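Local coordinates for putative carbohydrate metabolism domain-containing protein (Bacteroides vulgatus, PDB 3S30) that is of unproven function but, as a putative glycoside hydrolase with a galactose-binding-like fold, probably binds or processes carbohydrate, at residues F104-V109 with D343-V348; S130-S135 with L190-F195; L167-R172 with S338-D343; V222-Y227 with W291-L296. All coordinates share one frame; numbering follows the deposited sequence.

How the contacts relate
All four contacts belong to one galactose-binding-like beta domain. Strand 339-349 ties three of them together: it pairs with 103-104 in contact 1, with 166-173 in contact 3 and with 218-228, whose other neighbour, 291-297, makes contact 4. Contacts 1 and 3 share D343, a sodium ligand, and their centres lie about 14 Å apart. Contact 2 joins the small sheet carrying 132-133 to strands 185-191 and 193-195, and its W134 packs on F104 of contact 1. Contacts 2 and 4 are the most distant, with centres about 20 Å apart. Along the chain contact 1 encloses the other three, bringing the two ends of the modelled chain together beside the sodium ion.

Contact 1: F104-V109 with D343-V348; sequences FNFENV and DDLELV. With NA (sodium ion), chain C.
The F106 ring turns its edge to the second segment, with L345 CB 3.7 Å from F106 CZ and the D343 carbonyl carbon in the ring plane, while the carbonyl carbon of F104 lies over one face, toward the rim. In this galactose-binding-like domain the contact joins the first and last strands. F104 and L345 form an antiparallel hydrogen-bonded pair, F104 N reaching L345 O at 2.6 Å and L345 N returning to F104 O. F104 CD2 touches L345 CD2 at 3.7 Å. An alanine in place of F106 would probably open a gap beside L345 CB and let the metal-binding turn shift. That turn supplies two sodium ligands, N105 O at 2.3 Å and E107 OE2 at 2.9 Å; D343 OD1 and N165 O complete the four protein ligands. E107 bends at chi2 (-60°), bringing its carboxylate to the ion. D343 OD1 also accepts from D344 N; R162 N and, more weakly, T163 N bond to D343 OD2. N105 ND2 bonds to E124, and D344 OD2 to T163 OG1 and, in a salt bridge, R162. One water bridging the segments donates to N105 OD1 at 3.0 Å and to D344 OD1 at 2.7 Å.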
loop_
_atom_site.group_PDB
_atom_site.type_symbol
_atom_site.label_atom_id
_atom_site.label_comp_id
_atom_site.label_asym_id
_atom_site.label_seq_id
_atom_site.Cartn_x
_atom_site.Cartn_y
_atom_site.Cartn_z
ATOM N N PHE A 104 2.255 10.816 -8.318
ATOM C CA PHE A 104 2.720 10.661 -6.937
ATOM C C PHE A 104 4.247 10.672 -6.911
ATOM O O PHE A 104 4.909 9.864 -7.588
ATOM C CB PHE A 104 2.135 9.388 -6.282
ATOM C CG PHE A 104 0.645 9.214 -6.519
ATOM C CD1 PHE A 104 -0.271 10.090 -5.944
ATOM C CD2 PHE A 104 0.166 8.207 -7.352
ATOM C CE1 PHE A 104 -1.646 9.957 -6.183
ATOM C CE2 PHE A 104 -1.213 8.061 -7.589
ATOM C CZ PHE A 104 -2.116 8.942 -7.004
ATOM N N ASN A 105 4.791 11.606 -6.126
ATOM C CA ASN A 105 6.219 11.894 -6.105
ATOM C C ASN A 105 6.936 11.422 -4.849
ATOM O O ASN A 105 8.154 11.280 -4.861
ATOM C CB ASN A 105 6.447 13.395 -6.273
ATOM C CG ASN A 105 5.937 13.917 -7.599
ATOM O OD1 ASN A 105 6.529 13.656 -8.649
ATOM N ND2 ASN A 105 4.821 14.648 -7.562
ATOM N N PHE A 106 6.199 11.190 -3.767
ATOM C CA PHE A 106 6.785 10.734 -2.504
ATOM C C PHE A 106 7.811 11.719 -1.915
ATOM O O PHE A 106 8.797 11.297 -1.296
ATOM C CB PHE A 106 7.403 9.340 -2.691
ATOM C CG PHE A 106 6.517 8.387 -3.449
ATOM C CD1 PHE A 106 5.398 7.826 -2.841
ATOM C CD2 PHE A 106 6.779 8.074 -4.777
ATOM C CE1 PHE A 106 4.558 6.966 -3.537
ATOM C CE2 PHE A 106 5.945 7.201 -5.482
ATOM C CZ PHE A 106 4.835 6.641 -4.850
ATOM N N GLU A 107 7.576 13.020 -2.105
ATOM C CA GLU A 107 8.509 14.070 -1.634
ATOM C C GLU A 107 8.234 14.511 -0.215
ATOM O O GLU A 107 9.137 14.972 0.478
ATOM C CB GLU A 107 8.441 15.347 -2.508
ATOM C CG GLU A 107 8.831 15.168 -3.970
ATOM C CD GLU A 107 10.263 14.662 -4.181
ATOM O OE1 GLU A 107 11.115 14.775 -3.270
ATOM O OE2 GLU A 107 10.533 14.159 -5.290
ATOM N N ASN A 108 6.971 14.409 0.182
ATOM C CA ASN A 108 6.439 15.117 1.325
ATOM C C ASN A 108 6.067 14.155 2.437
ATOM O O ASN A 108 5.436 13.123 2.195
ATOM C CB ASN A 108 5.178 15.889 0.917
ATOM C CG ASN A 108 5.411 16.870 -0.243
ATOM O OD1 ASN A 108 4.827 16.725 -1.326
ATOM N ND2 ASN A 108 6.234 17.885 -0.006
ATOM N N VAL A 109 6.453 14.510 3.659
ATOM C CA VAL A 109 6.036 13.783 4.846
ATOM C C VAL A 109 5.728 14.761 5.959
ATOM O O VAL A 109 6.253 15.879 5.981
ATOM C CB VAL A 109 7.112 12.776 5.345
ATOM C CG1 VAL A 109 7.279 11.624 4.342
ATOM C CG2 VAL A 109 8.434 13.472 5.620
ATOM N N ASP A 343 9.166 5.137 -7.026
ATOM C CA ASP A 343 9.219 6.545 -7.378
ATOM C C ASP A 343 8.374 6.838 -8.617
ATOM O O ASP A 343 8.063 5.928 -9.399
ATOM C CB ASP A 343 10.665 6.937 -7.653
ATOM C CG ASP A 343 10.952 8.381 -7.319
ATOM O OD1 ASP A 343 10.009 9.149 -7.013
ATOM O OD2 ASP A 343 12.136 8.746 -7.341
ATOM N N ASP A 344 8.034 8.116 -8.787
ATOM C CA ASP A 344 7.316 8.616 -9.959
ATOM C C ASP A 344 6.168 7.697 -10.384
ATOM O O ASP A 344 6.136 7.178 -11.502
ATOM C CB ASP A 344 8.289 8.865 -11.113
ATOM C CG ASP A 344 9.314 9.925 -10.782
ATOM O OD1 ASP A 344 8.922 10.967 -10.220
ATOM O OD2 ASP A 344 10.510 9.728 -11.092
ATOM N N LEU A 345 5.238 7.512 -9.460
ATOM C CA LEU A 345 4.049 6.701 -9.670
ATOM C C LEU A 345 2.941 7.569 -10.260
ATOM O O LEU A 345 2.711 8.691 -9.807
ATOM C CB LEU A 345 3.597 6.117 -8.330
ATOM C CG LEU A 345 2.382 5.202 -8.318
ATOM C CD1 LEU A 345 2.697 3.864 -9.004
ATOM C CD2 LEU A 345 1.946 5.010 -6.878
ATOM N N GLU A 346 2.261 7.054 -11.278
ATOM C CA GLU A 346 1.134 7.772 -11.880
ATOM C C GLU A 346 -0.034 6.839 -12.166
ATOM O O GLU A 346 0.141 5.768 -12.737
ATOM C CB GLU A 346 1.549 8.487 -13.166
ATOM C CG GLU A 346 0.357 9.049 -13.932
ATOM C CD GLU A 346 0.730 9.993 -15.054
ATOM O OE1 GLU A 346 1.914 10.026 -15.447
ATOM O OE2 GLU A 346 -0.181 10.696 -15.545
ATOM N N LEU A 347 -1.224 7.269 -11.754
ATOM C CA LEU A 347 -2.479 6.624 -12.144
ATOM C C LEU A 347 -2.942 7.253 -13.465
ATOM O O LEU A 347 -3.511 8.341 -13.474
ATOM C CB LEU A 347 -3.517 6.812 -11.037
ATOM C CG LEU A 347 -4.763 5.932 -11.005
ATOM C CD1 LEU A 347 -4.433 4.468 -10.803
ATOM C CD2 LEU A 347 -5.680 6.408 -9.901
ATOM N N VAL A 348 -2.666 6.581 -14.579
ATOM C CA VAL A 348 -3.075 7.079 -15.903
ATOM C C VAL A 348 -4.548 6.769 -16.163
ATOM O O VAL A 348 -4.939 5.604 -16.213
ATOM C CB VAL A 348 -2.233 6.451 -17.037
ATOM C CG1 VAL A 348 -2.712 6.954 -18.411
ATOM C CG2 VAL A 348 -0.735 6.733 -16.815
HETATM NA NA NA C . 10.126 11.426 -6.108
HETATM O O HOH W 1 6.590 12.004 -11.129
#

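Contact 2: S130-S135 with L190-F195; sequences STLTWS and LFIGSF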
loop_
_atom_site.group_PDB
_atom_site.type_symbol
_atom_site.label_atom_id
_atom_site.label_comp_id
_atom_site.label_asym_id
_atom_site.label_seq_id
_atom_site.Cartn_x
_atom_site.Cartn_y
_atom_site.Cartn_z
ATOM N N SER A 130 -7.493 17.989 -4.396
ATOM C CA SER A 130 -7.578 17.683 -2.967
ATOM C C SER A 130 -6.360 16.868 -2.551
ATOM O O SER A 130 -5.979 15.913 -3.219
ATOM C CB SER A 130 -8.851 16.898 -2.635
ATOM O OG SER A 130 -9.968 17.759 -2.589
ATOM N N THR A 131 -5.758 17.236 -1.431
ATOM C CA THR A 131 -4.544 16.579 -0.985
ATOM C C THR A 131 -4.812 15.113 -0.660
ATOM O O THR A 131 -5.729 14.790 0.115
ATOM C CB THR A 131 -3.967 17.283 0.231
ATOM O OG1 THR A 131 -3.669 18.638 -0.117
ATOM C CG2 THR A 131 -2.699 16.590 0.706
ATOM N N LEU A 132 -4.016 14.241 -1.273
ATOM C CA LEU A 132 -3.975 12.832 -0.914
ATOM C C LEU A 132 -3.066 12.651 0.289
ATOM O O LEU A 132 -1.891 12.979 0.236
ATOM C CB LEU A 132 -3.440 11.994 -2.078
ATOM C CG LEU A 132 -3.482 10.471 -1.907
ATOM C CD1 LEU A 132 -4.947 9.916 -1.895
ATOM C CD2 LEU A 132 -2.654 9.834 -3.016
ATOM N N THR A 133 -3.619 12.148 1.382
ATOM C CA THR A 133 -2.821 11.704 2.514
ATOM C C THR A 133 -2.786 10.176 2.478
ATOM O O THR A 133 -3.803 9.530 2.731
ATOM C CB THR A 133 -3.406 12.191 3.852
ATOM O OG1 THR A 133 -3.280 13.615 3.929
ATOM C CG2 THR A 133 -2.655 11.548 5.033
ATOM N N TRP A 134 -1.625 9.619 2.131
ATOM C CA TRP A 134 -1.423 8.170 2.120
ATOM C C TRP A 134 -1.576 7.570 3.523
ATOM O O TRP A 134 -1.345 8.235 4.525
ATOM C CB TRP A 134 -0.008 7.805 1.638
ATOM C CG TRP A 134 0.323 8.062 0.192
ATOM C CD1 TRP A 134 0.953 9.164 -0.325
ATOM C CD2 TRP A 134 0.085 7.181 -0.913
ATOM N NE1 TRP A 134 1.106 9.025 -1.682
ATOM C CE2 TRP A 134 0.582 7.816 -2.067
ATOM C CE3 TRP A 134 -0.498 5.914 -1.038
ATOM C CZ2 TRP A 134 0.511 7.226 -3.336
ATOM C CZ3 TRP A 134 -0.570 5.327 -2.299
ATOM C CH2 TRP A 134 -0.064 5.985 -3.429
ATOM N N SER A 135 -1.955 6.301 3.561
ATOM C CA SER A 135 -1.931 5.492 4.756
ATOM C C SER A 135 -0.898 4.351 4.613
ATOM O O SER A 135 -0.317 4.122 3.537
ATOM C CB SER A 135 -3.317 4.915 5.005
ATOM O OG SER A 135 -3.337 4.125 6.178
ATOM N N LEU A 190 2.170 0.883 1.626
ATOM C CA LEU A 190 1.574 2.185 1.442
ATOM C C LEU A 190 0.296 1.933 0.685
ATOM O O LEU A 190 0.272 1.121 -0.228
ATOM C CB LEU A 190 2.491 3.100 0.639
ATOM C CG LEU A 190 2.137 4.593 0.662
ATOM C CD1 LEU A 190 2.639 5.246 1.960
ATOM C CD2 LEU A 190 2.681 5.320 -0.586
ATOM N N PHE A 191 -0.772 2.610 1.056
ATOM C CA PHE A 191 -1.988 2.490 0.298
ATOM C C PHE A 191 -2.903 3.713 0.416
ATOM O O PHE A 191 -2.761 4.543 1.332
ATOM C CB PHE A 191 -2.729 1.215 0.705
ATOM C CG PHE A 191 -3.007 1.113 2.176
ATOM C CD1 PHE A 191 -4.169 1.649 2.714
ATOM C CD2 PHE A 191 -2.118 0.476 3.018
ATOM C CE1 PHE A 191 -4.435 1.552 4.074
ATOM C CE2 PHE A 191 -2.376 0.371 4.383
ATOM C CZ PHE A 191 -3.536 0.917 4.914
ATOM N N ILE A 192 -3.825 3.811 -0.539
ATOM C CA ILE A 192 -4.879 4.805 -0.494
ATOM C C ILE A 192 -6.072 4.242 0.307
ATOM O O ILE A 192 -6.612 3.185 -0.023
ATOM C CB ILE A 192 -5.314 5.234 -1.912
ATOM C CG1 ILE A 192 -4.126 5.841 -2.663
ATOM C CG2 ILE A 192 -6.462 6.249 -1.851
ATOM C CD1 ILE A 192 -4.435 6.247 -4.095
ATOM N N GLY A 193 -6.474 4.968 1.347
ATOM C CA GLY A 193 -7.574 4.569 2.217
ATOM C C GLY A 193 -7.263 4.960 3.648
ATOM O O GLY A 193 -6.929 6.119 3.916
ATOM N N SER A 194 -7.344 4.004 4.570
ATOM C CA SER A 194 -7.035 4.287 5.971
ATOM C C SER A 194 -6.676 3.040 6.793
ATOM O O SER A 194 -7.001 1.905 6.399
ATOM C CB SER A 194 -8.211 5.016 6.623
ATOM O OG SER A 194 -9.376 4.217 6.558
ATOM N N PHE A 195 -6.014 3.277 7.931
ATOM C CA PHE A 195 -5.578 2.223 8.835
ATOM C C PHE A 195 -6.334 2.287 10.156
ATOM O O PHE A 195 -6.171 3.228 10.934
ATOM C CB PHE A 195 -4.067 2.308 9.103
ATOM C CG PHE A 195 -3.498 1.082 9.811
ATOM C CD1 PHE A 195 -3.181 -0.079 9.094
ATOM C CD2 PHE A 195 -3.276 1.092 11.189
ATOM C CE1 PHE A 195 -2.653 -1.211 9.743
ATOM C CE2 PHE A 195 -2.740 -0.040 11.850
ATOM C CZ PHE A 195 -2.438 -1.187 11.124
HETATM O O HOH W 2 -5.280 7.304 1.455
#
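The first bump is the branched end of L190, pressed on one face of the W134 indole: L190 CD2 sits 3.4 Å from the centroid of the W134 six-membered ring, 20° off its normal. L132 CD2 lies over the opposite face, toward the rim, so the indole is a flat slab between two leucine methyls. I192 fills the angle at the far end, its CG1 3.6 Å from W134 CZ3, and closes on L132, with I192 CG2 4.0 Å from L132 CD1. An alanine in place of W134 would probably leave the L190 methyl and I192 CG1 facing a gap and deprive F104 of its edge-to-face partner. The second bump is S135, whose CB and OG fit between the F191 ring and F195 CB, OG reaching 3.5 Å from F191 CZ. The F191 ring can lie there because its CG sits between the backbone N and the carbonyl carbon (chi1 55°), folding one face over the S135 carbonyl carbon. Two backbone bonds pin this corner, S135 N to F191 O at 3.0 Å and F191 N to S135 O at 2.9 Å. A water accepts from G193 N and donates to T133 O. This single antiparallel bridge links the three-stranded sheet of 108-114, 117-124 and 132-133 to the main beta structure of a galactose-binding-like domain.

Contact 3: L167-R172 with S338-D343; sequences LQLITR and STLLID. With NA (sodium ion), chain C.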
loop_
_atom_site.group_PDB
_atom_site.type_symbol
_atom_site.label_atom_id
_atom_site.label_comp_id
_atom_site.label_asym_id
_atom_site.label_seq_id
_atom_site.Cartn_x
_atom_site.Cartn_y
_atom_site.Cartn_z
ATOM N N LEU A 167 9.642 6.672 -2.198
ATOM C CA LEU A 167 9.082 5.762 -1.207
ATOM C C LEU A 167 10.113 4.690 -0.798
ATOM O O LEU A 167 10.836 4.150 -1.639
ATOM C CB LEU A 167 7.829 5.087 -1.767
ATOM C CG LEU A 167 7.017 4.214 -0.808
ATOM C CD1 LEU A 167 6.450 5.055 0.301
ATOM C CD2 LEU A 167 5.891 3.460 -1.550
ATOM N N GLN A 168 10.178 4.416 0.505
ATOM C CA GLN A 168 11.030 3.375 1.061
ATOM C C GLN A 168 10.159 2.448 1.906
ATOM O O GLN A 168 9.729 2.810 3.000
ATOM C CB GLN A 168 12.131 3.986 1.927
ATOM C CG GLN A 168 13.131 2.991 2.523
ATOM C CD GLN A 168 14.006 3.637 3.611
ATOM O OE1 GLN A 168 15.049 4.224 3.311
ATOM N NE2 GLN A 168 13.564 3.538 4.885
ATOM N N LEU A 169 9.879 1.263 1.377
ATOM C CA LEU A 169 9.155 0.258 2.122
ATOM C C LEU A 169 10.157 -0.814 2.581
ATOM O O LEU A 169 10.816 -1.466 1.756
ATOM C CB LEU A 169 8.022 -0.331 1.269
ATOM C CG LEU A 169 6.994 0.688 0.741
ATOM C CD1 LEU A 169 5.891 0.030 -0.075
ATOM C CD2 LEU A 169 6.375 1.515 1.879
ATOM N N ILE A 170 10.297 -0.955 3.899
ATOM C CA ILE A 170 11.166 -1.977 4.484
ATOM C C ILE A 170 10.354 -2.825 5.483
ATOM O O ILE A 170 9.941 -2.335 6.530
ATOM C CB ILE A 170 12.382 -1.357 5.182
ATOM C CG1 ILE A 170 13.087 -0.355 4.265
ATOM C CG2 ILE A 170 13.370 -2.437 5.619
ATOM C CD1 ILE A 170 14.361 0.266 4.875
ATOM N N THR A 171 10.096 -4.087 5.120
ATOM C CA THR A 171 9.507 -5.056 6.038
ATOM C C THR A 171 10.347 -5.159 7.320
ATOM O O THR A 171 11.561 -5.315 7.266
ATOM C CB THR A 171 9.359 -6.436 5.359
ATOM O OG1 THR A 171 8.295 -6.373 4.400
ATOM C CG2 THR A 171 9.052 -7.550 6.380
ATOM N N ARG A 172 9.688 -5.043 8.470
ATOM C CA ARG A 172 10.380 -4.959 9.759
ATOM C C ARG A 172 10.024 -6.120 10.662
ATOM O O ARG A 172 8.896 -6.602 10.670
ATOM C CB ARG A 172 9.999 -3.673 10.515
ATOM C CG ARG A 172 10.353 -2.363 9.851
ATOM C CD ARG A 172 11.804 -2.271 9.468
ATOM N NE ARG A 172 12.156 -0.900 9.121
ATOM C CZ ARG A 172 13.389 -0.465 8.859
ATOM N NH1 ARG A 172 14.418 -1.295 8.860
ATOM N NH2 ARG A 172 13.583 0.818 8.561
ATOM N N SER A 338 13.430 -6.702 3.638
ATOM C CA SER A 338 12.945 -6.645 2.253
ATOM C C SER A 338 12.599 -5.212 1.941
ATOM O O SER A 338 11.778 -4.606 2.633
ATOM C CB SER A 338 11.722 -7.539 2.020
ATOM O OG SER A 338 12.109 -8.894 1.886
ATOM N N THR A 339 13.252 -4.672 0.918
ATOM C CA THR A 339 13.201 -3.255 0.628
ATOM C C THR A 339 12.638 -3.014 -0.769
ATOM O O THR A 339 13.209 -3.457 -1.755
ATOM C CB THR A 339 14.588 -2.611 0.797
ATOM O OG1 THR A 339 15.069 -2.908 2.119
ATOM C CG2 THR A 339 14.506 -1.086 0.625
ATOM N N LEU A 340 11.479 -2.357 -0.831
ATOM C CA LEU A 340 10.889 -1.930 -2.098
ATOM C C LEU A 340 10.976 -0.416 -2.137
ATOM O O LEU A 340 10.444 0.259 -1.251
ATOM C CB LEU A 340 9.429 -2.367 -2.214
ATOM C CG LEU A 340 8.678 -2.034 -3.512
ATOM C CD1 LEU A 340 9.251 -2.763 -4.736
ATOM C CD2 LEU A 340 7.197 -2.376 -3.347
ATOM N N LEU A 341 11.677 0.103 -3.143
ATOM C CA LEU A 341 11.712 1.532 -3.388
ATOM C C LEU A 341 10.781 1.813 -4.556
ATOM O O LEU A 341 10.763 1.085 -5.522
ATOM C CB LEU A 341 13.150 2.026 -3.663
ATOM C CG LEU A 341 14.203 1.756 -2.565
ATOM C CD1 LEU A 341 15.566 2.325 -2.921
ATOM C CD2 LEU A 341 13.772 2.286 -1.198
ATOM N N ILE A 342 9.978 2.862 -4.443
ATOM C CA ILE A 342 9.075 3.258 -5.519
ATOM C C ILE A 342 9.221 4.740 -5.765
ATOM O O ILE A 342 9.368 5.512 -4.833
ATOM C CB ILE A 342 7.593 2.962 -5.181
ATOM C CG1 ILE A 342 7.401 1.486 -4.797
ATOM C CG2 ILE A 342 6.692 3.305 -6.388
ATOM C CD1 ILE A 342 7.682 0.498 -5.974
ATOM N N ASP A 343 9.166 5.137 -7.026
ATOM C CA ASP A 343 9.219 6.545 -7.378
ATOM C C ASP A 343 8.374 6.838 -8.617
ATOM O O ASP A 343 8.063 5.928 -9.399
ATOM C CB ASP A 343 10.665 6.937 -7.653
ATOM C CG ASP A 343 10.952 8.381 -7.319
ATOM O OD1 ASP A 343 10.009 9.149 -7.013
ATOM O OD2 ASP A 343 12.136 8.746 -7.341
HETATM NA NA NA C . 10.126 11.426 -6.108
#
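L167 and I342 lie side by side and point the same way, L167 CB 4.0 Å from I342 CB. L169 and L340 share this face more loosely, L169 CD1 coming 4.3 Å from L340 CD2. On the other face Q168 runs alongside L341, with Q168 CG 3.8 Å from L341 CD2; L341 CG stands anti to the carbonyl carbon (chi1 -58°), and its CD2 leans back across the strand gap. I170 and T339 likewise lie side by side, and I170 CG1 meets T339 OG1 at 3.9 Å, a hydroxyl that bonds to G337 O. Five backbone hydrogen bonds hold the antiparallel ladder. The pair L169 and L340 exchanges two, L340 N to L169 O being 2.8 Å, and T171 N to S338 O ends the series. On the face of L167, L169, L340 and I342, L167 packs on F106 and L190, and L340 and I342 pack on Y225. Strand 339-343 thus runs between 166-173 and 218-228.

Contact 4: V222-Y227 with W291-L296; sequences VGYYKY and WTRFEL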
loop_
_atom_site.group_PDB
_atom_site.type_symbol
_atom_site.label_atom_id
_atom_site.label_comp_id
_atom_site.label_asym_id
_atom_site.label_seq_id
_atom_site.Cartn_x
_atom_site.Cartn_y
_atom_site.Cartn_z
ATOM N N VAL A 222 1.518 3.272 -13.618
ATOM C CA VAL A 222 2.896 3.254 -14.065
ATOM C C VAL A 222 3.761 3.848 -12.963
ATOM O O VAL A 222 3.312 4.706 -12.222
ATOM C CB VAL A 222 3.108 4.007 -15.428
ATOM C CG1 VAL A 222 2.123 3.509 -16.491
ATOM C CG2 VAL A 222 2.977 5.496 -15.262
ATOM N N GLY A 223 4.996 3.364 -12.867
ATOM C CA GLY A 223 5.964 3.862 -11.903
ATOM C C GLY A 223 7.281 3.131 -12.057
ATOM O O GLY A 223 7.466 2.382 -13.008
ATOM N N TYR A 224 8.190 3.354 -11.117
ATOM C CA TYR A 224 9.518 2.745 -11.138
ATOM C C TYR A 224 9.792 2.118 -9.781
ATOM O O TYR A 224 9.368 2.663 -8.770
ATOM C CB TYR A 224 10.591 3.795 -11.448
ATOM C CG TYR A 224 10.561 4.296 -12.873
ATOM C CD1 TYR A 224 9.618 5.237 -13.280
ATOM C CD2 TYR A 224 11.478 3.830 -13.822
ATOM C CE1 TYR A 224 9.576 5.700 -14.585
ATOM C CE2 TYR A 224 11.446 4.279 -15.131
ATOM C CZ TYR A 224 10.497 5.217 -15.510
ATOM O OH TYR A 224 10.468 5.683 -16.804
ATOM N N TYR A 225 10.491 0.979 -9.765
ATOM C CA TYR A 225 10.863 0.319 -8.513
ATOM C C TYR A 225 12.320 -0.194 -8.475
ATOM O O TYR A 225 12.998 -0.311 -9.504
ATOM C CB TYR A 225 9.899 -0.847 -8.220
ATOM C CG TYR A 225 10.278 -2.145 -8.897
ATOM C CD1 TYR A 225 9.823 -2.451 -10.164
ATOM C CD2 TYR A 225 11.099 -3.072 -8.255
ATOM C CE1 TYR A 225 10.181 -3.643 -10.790
ATOM C CE2 TYR A 225 11.454 -4.255 -8.864
ATOM C CZ TYR A 225 10.993 -4.541 -10.131
ATOM O OH TYR A 225 11.361 -5.719 -10.739
ATOM N N LYS A 226 12.776 -0.460 -7.253
ATOM C CA LYS A 226 13.940 -1.284 -6.969
ATOM C C LYS A 226 13.493 -2.235 -5.861
ATOM O O LYS A 226 12.672 -1.861 -5.017
ATOM C CB LYS A 226 15.123 -0.446 -6.460
ATOM C CG LYS A 226 15.711 0.583 -7.430
ATOM C CD LYS A 226 16.935 1.239 -6.806
ATOM C CE LYS A 226 17.597 2.240 -7.734
ATOM N NZ LYS A 226 18.744 2.982 -7.105
ATOM N N TYR A 227 14.015 -3.459 -5.860
ATOM C CA TYR A 227 13.638 -4.447 -4.856
ATOM C C TYR A 227 14.782 -5.364 -4.532
ATOM O O TYR A 227 15.503 -5.829 -5.423
ATOM C CB TYR A 227 12.461 -5.306 -5.320
ATOM C CG TYR A 227 11.914 -6.245 -4.238
ATOM C CD1 TYR A 227 11.329 -5.744 -3.078
ATOM C CD2 TYR A 227 11.993 -7.616 -4.380
ATOM C CE1 TYR A 227 10.843 -6.592 -2.096
ATOM C CE2 TYR A 227 11.494 -8.471 -3.415
ATOM C CZ TYR A 227 10.911 -7.958 -2.281
ATOM O OH TYR A 227 10.421 -8.823 -1.332
ATOM N N TRP A 291 16.520 1.322 -11.137
ATOM C CA TRP A 291 15.162 1.789 -11.381
ATOM C C TRP A 291 14.554 1.076 -12.604
ATOM O O TRP A 291 15.042 1.228 -13.748
ATOM C CB TRP A 291 15.119 3.308 -11.585
ATOM C CG TRP A 291 15.362 4.054 -10.349
ATOM C CD1 TRP A 291 16.395 4.913 -10.093
ATOM C CD2 TRP A 291 14.571 4.008 -9.160
ATOM N NE1 TRP A 291 16.294 5.403 -8.818
ATOM C CE2 TRP A 291 15.180 4.870 -8.223
ATOM C CE3 TRP A 291 13.400 3.324 -8.796
ATOM C CZ2 TRP A 291 14.661 5.066 -6.947
ATOM C CZ3 TRP A 291 12.883 3.521 -7.523
ATOM C CH2 TRP A 291 13.514 4.380 -6.615
ATOM N N THR A 292 13.504 0.301 -12.333
ATOM C CA THR A 292 12.825 -0.528 -13.323
ATOM C C THR A 292 11.360 -0.087 -13.458
ATOM O O THR A 292 10.607 -0.041 -12.473
ATOM C CB THR A 292 12.874 -2.029 -12.916
ATOM O OG1 THR A 292 14.240 -2.461 -12.782
ATOM C CG2 THR A 292 12.149 -2.911 -13.942
ATOM N N ARG A 293 10.959 0.224 -14.682
ATOM C CA ARG A 293 9.598 0.653 -14.973
ATOM C C ARG A 293 8.596 -0.486 -14.895
ATOM O O ARG A 293 8.886 -1.606 -15.299
ATOM C CB ARG A 293 9.526 1.259 -16.379
ATOM C CG ARG A 293 8.206 1.950 -16.671
ATOM C CD ARG A 293 8.400 2.943 -17.769
ATOM N NE ARG A 293 7.209 3.728 -18.083
ATOM C CZ ARG A 293 6.180 3.285 -18.803
ATOM N NH1 ARG A 293 6.159 2.039 -19.286
ATOM N NH2 ARG A 293 5.157 4.097 -19.038
ATOM N N PHE A 294 7.412 -0.180 -14.380
ATOM C CA PHE A 294 6.270 -1.076 -14.455
ATOM C C PHE A 294 5.093 -0.350 -15.106
ATOM O O PHE A 294 5.008 0.879 -15.076
ATOM C CB PHE A 294 5.906 -1.669 -13.075
ATOM C CG PHE A 294 5.588 -0.642 -11.992
ATOM C CD1 PHE A 294 4.292 -0.177 -11.815
ATOM C CD2 PHE A 294 6.578 -0.192 -11.123
ATOM C CE1 PHE A 294 3.987 0.759 -10.810
ATOM C CE2 PHE A 294 6.290 0.745 -10.111
ATOM C CZ PHE A 294 4.989 1.215 -9.956
ATOM N N GLU A 295 4.219 -1.122 -15.746
ATOM C CA GLU A 295 3.064 -0.575 -16.448
ATOM C C GLU A 295 1.931 -1.590 -16.385
ATOM O O GLU A 295 1.856 -2.484 -17.223
ATOM C CB GLU A 295 3.423 -0.237 -17.904
ATOM C CG GLU A 295 2.272 0.398 -18.708
ATOM C CD GLU A 295 2.635 0.695 -20.168
ATOM O OE1 GLU A 295 3.838 0.829 -20.489
ATOM O OE2 GLU A 295 1.705 0.796 -20.995
ATOM N N LEU A 296 1.058 -1.445 -15.388
ATOM C CA LEU A 296 -0.026 -2.410 -15.141
ATOM C C LEU A 296 -1.333 -1.881 -15.716
ATOM O O LEU A 296 -1.821 -0.843 -15.287
ATOM C CB LEU A 296 -0.177 -2.664 -13.636
ATOM C CG LEU A 296 1.128 -2.820 -12.832
ATOM C CD1 LEU A 296 0.829 -3.066 -11.357
ATOM C CD2 LEU A 296 2.008 -3.943 -13.413
#
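G223 pairs with F294 and Y225 with T292 where strands 222-227 and 291-296 run antiparallel in this galactose-binding-like beta domain, their N-to-C directions 137° apart. Backbone hydrogen bonds come at these two pairs: F294 N to G223 O (2.9 Å) with a weak return bond, and Y225 with T292, bonded both ways. The aromatic contacts come next. The F294 ring lies over the G223 backbone, G223 CA being 3.8 Å from the ring centroid; its CG sits between the backbone N and the carbonyl carbon (chi1 58°), folding the ring across the neighbouring strand, where a CB on G223 would collide with F294 CZ. R293 passes over one face of Y224, its CD 3.6 Å from Y224 OH. Y225 CD1 lies 4.1 Å from F294 CD2. Among charged groups, R293 NH1 makes a salt bridge to E295 OE1 in the guanidinium plane, and K220 holds the other oxygen of E295. K226 crosses W291 at about a right angle, its CE 3.5 Å above the five-membered ring and its NZ 4.2 Å from that ring's centroid, a cation-pi contact.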